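Local coordinates for protein condensin complex subunit 3 (Schizosaccharomyces pombe, PDB 5OQR) that serves as a regulatory subunit of the condensin complex, which is required to convert interphase chromatin into condensed, mitotic-like chromosomes, at residues F631-F636 against L680-D684; W643-F649 against H704-L710. All coordinates share one frame; numbering follows the deposited sequence.

Contact 1: F631-F636 against L680-D684; sequences FPVYAF and LDWTD
The carbonyl oxygen of Asp681 meets Phe636 at the ring edge: Phe636 CE1 lies 3.4 Å from Asp681 O, which stays near the plane of the ring. The same oxygen also accepts the amide of Asp684, with Asp684 N 3.1 Å from Asp681 O. The rest of the contact is largely apolar and centres on Trp682. With CG beside its own backbone N (chi1 -67°), the Trp682 indole reaches across to helix 621-635 and lies in an offset stack with Phe631, the Phe631 ring and the six-membered Trp682 ring 4.4 Å apart at their centroids and 19° from parallel. Phe631 CB bears on the same indole face, 3.5 Å from Trp682 CZ2, adding a CH-pi contact to the stack. Phe636 CZ comes to the indole at its edge, 4.2 Å from Trp682 CD1. Ala635, small enough to let the backbones come near, sets its CB 3.9 Å from Trp682 CB. Were Trp682 reduced to an alanine, one face of Phe631 would probably lose its stacking partner and a gap would open between the two helices. Gln642, from helix 639-661, hydrogen-bonds the carbonyl of Trp682, while Tyr612 of helix 601-613 touches both Phe631 and Trp682, so the contact lies buried where helices 621-635 and 669-682 meet those two.

Contact 2: W643-F649 against H704-L710; sequences WRIATIF and HNVHLHL
Trp643 and His709 lie flat against each other, the imidazole over the six-membered ring of the indole in an offset stack with centroids 3.9 Å apart and planes 10° from parallel. Both side chains leave their helices with CG anti to the backbone N, Trp643 with chi1 -170°, which brings the two flat groups face to face. The far rim of the indole extends toward the start of the other segment: Trp643 CZ3 is 3.5 Å from His704 CB, and the carbonyl oxygen of His704 faces the indole edge near its plane. One turn further along the helix the surfaces interlock through smaller bumps. The methyl of Ala646 enters a hollow lined by Val706, His709 and Leu710, with Ala646 CB 3.5 Å from Val706 CG1. Here helices 639-661 and 706-717, the second belonging to HEAT repeat 9, run nearly parallel, their local axes 14° apart and 9.3 Å at closest approach, the side-by-side layering of helices from which HEAT solenoids are built. Helix 706-717 starts at an N-cap, Asn705, whose OD1 accepts from Leu708 N at 3.0 Å and more weakly from His707 N. Thr647 OG1 donates to Trp643 O at 2.9 Å from above the carbonyl plane, and this hydroxyl also meets the edge of the His709 ring. Leu710 lays both methyls on one face of Phe649: CD2 sits over the middle of the ring in a CH-pi contact, 4.0 Å from the Phe649 centroid, while CD1 lies where the ring joins CB, 3.6 Å from Phe649 CG.

How the contacts relate
Contact 1 is the buried member of the pair, nearer the centre of the chain, whereas contact 2 is only partly buried and reaches the exposed His704. Both rest on a tryptophan in an offset stack and neither has a hydrogen bond across its segments, but contact 1 pairs its indole with a phenylalanine among apolar neighbours, and contact 2 with a partly exposed histidine. They share no helix, yet adjoin: helix 639-661, which carries half of contact 2, lies in the chain between the two helices of contact 1. A probable hydrogen bond from His707 NE2 to Leu680 O, 3.1 Å, joins them directly, and Leu680 also packs on Phe649 and Leu710.

Contact 1: F631-F636 against L680-D684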
loop_
_atom_site.group_PDB
_atom_site.type_symbol
_atom_site.label_atom_id
_atom_site.label_comp_id
_atom_site.label_asym_id
_atom_site.label_seq_id
_atom_site.Cartn_x
_atom_site.Cartn_y
_atom_site.Cartn_z
ATOM N N PHE A 631 5.111 11.940 -7.710
ATOM C CA PHE A 631 6.455 12.487 -7.530
ATOM C C PHE A 631 7.544 11.501 -7.924
ATOM O O PHE A 631 8.453 11.888 -8.678
ATOM C CB PHE A 631 6.629 12.970 -6.085
ATOM C CG PHE A 631 5.970 14.292 -5.801
ATOM C CD1 PHE A 631 6.313 15.421 -6.522
ATOM C CD2 PHE A 631 5.015 14.407 -4.810
ATOM C CE1 PHE A 631 5.710 16.634 -6.268
ATOM C CE2 PHE A 631 4.406 15.620 -4.550
ATOM C CZ PHE A 631 4.757 16.735 -5.281
ATOM N N PRO A 632 7.528 10.243 -7.483
ATOM C CA PRO A 632 8.558 9.308 -7.966
ATOM C C PRO A 632 8.514 9.094 -9.469
ATOM O O PRO A 632 9.566 9.016 -10.112
ATOM C CB PRO A 632 8.243 8.016 -7.197
ATOM C CG PRO A 632 7.447 8.445 -6.027
ATOM C CD PRO A 632 6.656 9.624 -6.474
ATOM N N VAL A 633 7.316 8.993 -10.048
ATOM C CA VAL A 633 7.192 8.772 -11.487
ATOM C C VAL A 633 7.738 9.968 -12.252
ATOM O O VAL A 633 8.466 9.821 -13.241
ATOM C CB VAL A 633 5.722 8.488 -11.853
ATOM C CG1 VAL A 633 5.475 8.650 -13.353
ATOM C CG2 VAL A 633 5.340 7.095 -11.415
ATOM N N TYR A 634 7.380 11.174 -11.813
ATOM C CA TYR A 634 7.825 12.382 -12.496
ATOM C C TYR A 634 9.314 12.615 -12.278
ATOM O O TYR A 634 10.064 12.847 -13.232
ATOM C CB TYR A 634 7.004 13.571 -11.999
ATOM C CG TYR A 634 7.353 14.901 -12.623
ATOM C CD1 TYR A 634 8.209 15.785 -11.981
ATOM C CD2 TYR A 634 6.814 15.283 -13.842
ATOM C CE1 TYR A 634 8.524 17.005 -12.538
ATOM C CE2 TYR A 634 7.124 16.502 -14.408
ATOM C CZ TYR A 634 7.980 17.359 -13.751
ATOM O OH TYR A 634 8.291 18.574 -14.309
ATOM N N ALA A 635 9.765 12.534 -11.025
ATOM C CA ALA A 635 11.155 12.845 -10.709
ATOM C C ALA A 635 12.107 11.842 -11.345
ATOM O O ALA A 635 13.102 12.226 -11.969
ATOM C CB ALA A 635 11.350 12.878 -9.193
ATOM N N PHE A 636 11.824 10.552 -11.194
ATOM C CA PHE A 636 12.748 9.514 -11.633
ATOM C C PHE A 636 12.597 9.158 -13.105
ATOM O O PHE A 636 13.318 8.279 -13.587
ATOM C CB PHE A 636 12.559 8.264 -10.775
ATOM C CG PHE A 636 12.770 8.504 -9.309
ATOM C CD1 PHE A 636 13.770 9.358 -8.870
ATOM C CD2 PHE A 636 11.967 7.887 -8.369
ATOM C CE1 PHE A 636 13.967 9.585 -7.524
ATOM C CE2 PHE A 636 12.159 8.110 -7.019
ATOM C CZ PHE A 636 13.160 8.961 -6.597
ATOM N N LEU A 680 15.351 15.557 -1.487
ATOM C CA LEU A 680 16.714 15.258 -1.913
ATOM C C LEU A 680 16.780 13.942 -2.674
ATOM O O LEU A 680 17.533 13.819 -3.647
ATOM C CB LEU A 680 17.647 15.224 -0.703
ATOM C CG LEU A 680 18.057 16.581 -0.131
ATOM C CD1 LEU A 680 18.769 16.400 1.194
ATOM C CD2 LEU A 680 18.944 17.333 -1.110
ATOM N N ASP A 681 16.010 12.943 -2.244
ATOM C CA ASP A 681 15.959 11.687 -2.982
ATOM C C ASP A 681 15.376 11.896 -4.373
ATOM O O ASP A 681 15.871 11.330 -5.354
ATOM C CB ASP A 681 15.143 10.659 -2.205
ATOM C CG ASP A 681 15.780 10.295 -0.881
ATOM O OD1 ASP A 681 15.397 9.261 -0.295
ATOM O OD2 ASP A 681 16.673 11.041 -0.431
ATOM N N TRP A 682 14.326 12.713 -4.478
ATOM C CA TRP A 682 13.728 12.994 -5.779
ATOM C C TRP A 682 14.734 13.599 -6.745
ATOM O O TRP A 682 14.648 13.367 -7.956
ATOM C CB TRP A 682 12.540 13.941 -5.617
ATOM C CG TRP A 682 11.376 13.352 -4.885
ATOM C CD1 TRP A 682 11.121 12.033 -4.675
ATOM C CD2 TRP A 682 10.306 14.072 -4.263
ATOM N NE1 TRP A 682 9.959 11.883 -3.962
ATOM C CE2 TRP A 682 9.439 13.121 -3.695
ATOM C CE3 TRP A 682 9.999 15.428 -4.131
ATOM C CZ2 TRP A 682 8.286 13.484 -3.007
ATOM C CZ3 TRP A 682 8.856 15.784 -3.450
ATOM C CH2 TRP A 682 8.013 14.818 -2.895
ATOM N N THR A 683 15.682 14.380 -6.238
ATOM C CA THR A 683 16.648 15.074 -7.076
ATOM C C THR A 683 17.953 14.305 -7.244
ATOM O O THR A 683 18.842 14.776 -7.955
ATOM C CB THR A 683 16.925 16.460 -6.490
ATOM O OG1 THR A 683 17.181 16.344 -5.088
ATOM C CG2 THR A 683 15.735 17.365 -6.673
ATOM N N ASP A 684 18.079 13.133 -6.629
ATOM C CA ASP A 684 19.298 12.339 -6.714
ATOM C C ASP A 684 19.379 11.660 -8.078
ATOM O O ASP A 684 18.488 10.889 -8.448
ATOM C CB ASP A 684 19.324 11.306 -5.591
ATOM C CG ASP A 684 20.632 10.546 -5.519
ATOM O OD1 ASP A 684 21.366 10.499 -6.528
ATOM O OD2 ASP A 684 20.924 9.982 -4.445
#

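Contact 2: W643-F649 against H704-L710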
loop_
_atom_site.group_PDB
_atom_site.type_symbol
_atom_site.label_atom_id
_atom_site.label_comp_id
_atom_site.label_asym_id
_atom_site.label_seq_id
_atom_site.Cartn_x
_atom_site.Cartn_y
_atom_site.Cartn_z
ATOM N N TRP A 643 15.825 18.285 -12.387
ATOM C CA TRP A 643 16.337 19.649 -12.439
ATOM C C TRP A 643 15.259 20.655 -12.062
ATOM O O TRP A 643 15.516 21.599 -11.306
ATOM C CB TRP A 643 16.882 19.941 -13.836
ATOM C CG TRP A 643 17.645 21.224 -13.944
ATOM C CD1 TRP A 643 17.131 22.468 -14.150
ATOM C CD2 TRP A 643 19.065 21.388 -13.863
ATOM N NE1 TRP A 643 18.139 23.396 -14.199
ATOM C CE2 TRP A 643 19.337 22.757 -14.026
ATOM C CE3 TRP A 643 20.133 20.508 -13.666
ATOM C CZ2 TRP A 643 20.632 23.270 -13.996
ATOM C CZ3 TRP A 643 21.413 21.017 -13.637
ATOM C CH2 TRP A 643 21.652 22.384 -13.803
ATOM N N ARG A 644 14.043 20.470 -12.578
ATOM C CA ARG A 644 12.951 21.383 -12.255
ATOM C C ARG A 644 12.642 21.385 -10.766
ATOM O O ARG A 644 12.228 22.413 -10.221
ATOM C CB ARG A 644 11.698 21.002 -13.044
ATOM C CG ARG A 644 11.846 21.093 -14.549
ATOM C CD ARG A 644 10.543 20.747 -15.242
ATOM N NE ARG A 644 10.668 20.739 -16.698
ATOM C CZ ARG A 644 10.825 19.650 -17.444
ATOM N NH1 ARG A 644 10.876 18.446 -16.890
ATOM N NH2 ARG A 644 10.928 19.762 -18.761
ATOM N N ILE A 645 12.826 20.249 -10.093
ATOM C CA ILE A 645 12.521 20.174 -8.668
ATOM C C ILE A 645 13.589 20.898 -7.860
ATOM O O ILE A 645 13.284 21.587 -6.881
ATOM C CB ILE A 645 12.372 18.703 -8.235
ATOM C CG1 ILE A 645 11.221 18.046 -9.005
ATOM C CG2 ILE A 645 12.123 18.603 -6.730
ATOM C CD1 ILE A 645 11.142 16.546 -8.845
ATOM N N ALA A 646 14.856 20.762 -8.256
ATOM C CA ALA A 646 15.923 21.494 -7.585
ATOM C C ALA A 646 15.790 22.995 -7.803
ATOM O O ALA A 646 16.249 23.784 -6.970
ATOM C CB ALA A 646 17.283 21.001 -8.076
ATOM N N THR A 647 15.158 23.408 -8.902
ATOM C CA THR A 647 15.035 24.829 -9.208
ATOM C C THR A 647 14.049 25.532 -8.282
ATOM O O THR A 647 14.165 26.742 -8.064
ATOM C CB THR A 647 14.616 25.002 -10.666
ATOM O OG1 THR A 647 15.650 24.492 -11.515
ATOM C CG2 THR A 647 14.367 26.468 -11.004
ATOM N N ILE A 648 13.073 24.806 -7.742
ATOM C CA ILE A 648 12.111 25.359 -6.796
ATOM C C ILE A 648 12.249 24.740 -5.420
ATOM O O ILE A 648 11.553 25.160 -4.485
ATOM C CB ILE A 648 10.663 25.217 -7.312
ATOM C CG1 ILE A 648 10.318 23.759 -7.638
ATOM C CG2 ILE A 648 10.452 26.084 -8.539
ATOM C CD1 ILE A 648 9.739 22.985 -6.480
ATOM N N PHE A 649 13.127 23.749 -5.270
ATOM C CA PHE A 649 13.432 23.127 -3.988
ATOM C C PHE A 649 13.455 24.126 -2.835
ATOM O O PHE A 649 12.665 24.025 -1.889
ATOM C CB PHE A 649 14.785 22.419 -4.117
ATOM C CG PHE A 649 15.176 21.607 -2.918
ATOM C CD1 PHE A 649 15.641 22.217 -1.767
ATOM C CD2 PHE A 649 15.109 20.228 -2.957
ATOM C CE1 PHE A 649 16.008 21.466 -0.674
ATOM C CE2 PHE A 649 15.477 19.475 -1.870
ATOM C CZ PHE A 649 15.927 20.092 -0.725
ATOM N N HIS A 704 24.648 18.891 -16.285
ATOM C CA HIS A 704 25.047 19.376 -14.976
ATOM C C HIS A 704 24.351 18.569 -13.890
ATOM O O HIS A 704 23.177 18.211 -14.015
ATOM C CB HIS A 704 24.726 20.860 -14.833
ATOM C CG HIS A 704 25.431 21.720 -15.834
ATOM N ND1 HIS A 704 26.781 21.984 -15.765
ATOM C CD2 HIS A 704 24.977 22.358 -16.937
ATOM C CE1 HIS A 704 27.127 22.756 -16.779
ATOM N NE2 HIS A 704 26.050 22.998 -17.505
ATOM N N ASN A 705 25.096 18.262 -12.835
ATOM C CA ASN A 705 24.556 17.491 -11.727
ATOM C C ASN A 705 23.490 18.302 -11.002
ATOM O O ASN A 705 23.708 19.468 -10.662
ATOM C CB ASN A 705 25.677 17.099 -10.771
ATOM C CG ASN A 705 25.223 16.136 -9.705
ATOM O OD1 ASN A 705 24.889 16.538 -8.593
ATOM N ND2 ASN A 705 25.211 14.850 -10.036
ATOM N N VAL A 706 22.333 17.680 -10.771
ATOM C CA VAL A 706 21.224 18.384 -10.135
ATOM C C VAL A 706 21.589 18.777 -8.710
ATOM O O VAL A 706 21.217 19.854 -8.232
ATOM C CB VAL A 706 19.948 17.520 -10.173
ATOM C CG1 VAL A 706 18.783 18.238 -9.499
ATOM C CG2 VAL A 706 19.586 17.165 -11.603
ATOM N N HIS A 707 22.314 17.907 -8.005
ATOM C CA HIS A 707 22.650 18.193 -6.616
ATOM C C HIS A 707 23.688 19.303 -6.512
ATOM O O HIS A 707 23.611 20.147 -5.614
ATOM C CB HIS A 707 23.139 16.922 -5.926
ATOM C CG HIS A 707 22.046 16.116 -5.295
ATOM N ND1 HIS A 707 22.285 14.933 -4.632
ATOM C CD2 HIS A 707 20.710 16.324 -5.223
ATOM C CE1 HIS A 707 21.146 14.448 -4.174
ATOM N NE2 HIS A 707 20.175 15.272 -4.520
ATOM N N LEU A 708 24.665 19.323 -7.416
ATOM C CA LEU A 708 25.588 20.448 -7.438
ATOM C C LEU A 708 24.883 21.719 -7.888
ATOM O O LEU A 708 25.231 22.815 -7.434
ATOM C CB LEU A 708 26.779 20.143 -8.345
ATOM C CG LEU A 708 28.009 21.024 -8.124
ATOM C CD1 LEU A 708 28.598 20.811 -6.735
ATOM C CD2 LEU A 708 29.055 20.747 -9.185
ATOM N N HIS A 709 23.894 21.594 -8.773
ATOM C CA HIS A 709 23.049 22.734 -9.103
ATOM C C HIS A 709 22.231 23.169 -7.896
ATOM O O HIS A 709 22.009 24.365 -7.686
ATOM C CB HIS A 709 22.133 22.384 -10.276
ATOM C CG HIS A 709 21.055 23.392 -10.521
ATOM N ND1 HIS A 709 19.716 23.096 -10.395
ATOM C CD2 HIS A 709 21.119 24.698 -10.871
ATOM C CE1 HIS A 709 19.000 24.173 -10.662
ATOM N NE2 HIS A 709 19.828 25.159 -10.954
ATOM N N LEU A 710 21.782 22.210 -7.084
ATOM C CA LEU A 710 21.013 22.548 -5.893
ATOM C C LEU A 710 21.878 23.269 -4.866
ATOM O O LEU A 710 21.398 24.158 -4.156
ATOM C CB LEU A 710 20.403 21.283 -5.292
ATOM C CG LEU A 710 19.525 21.479 -4.056
ATOM C CD1 LEU A 710 18.331 22.360 -4.373
ATOM C CD2 LEU A 710 19.074 20.140 -3.514
#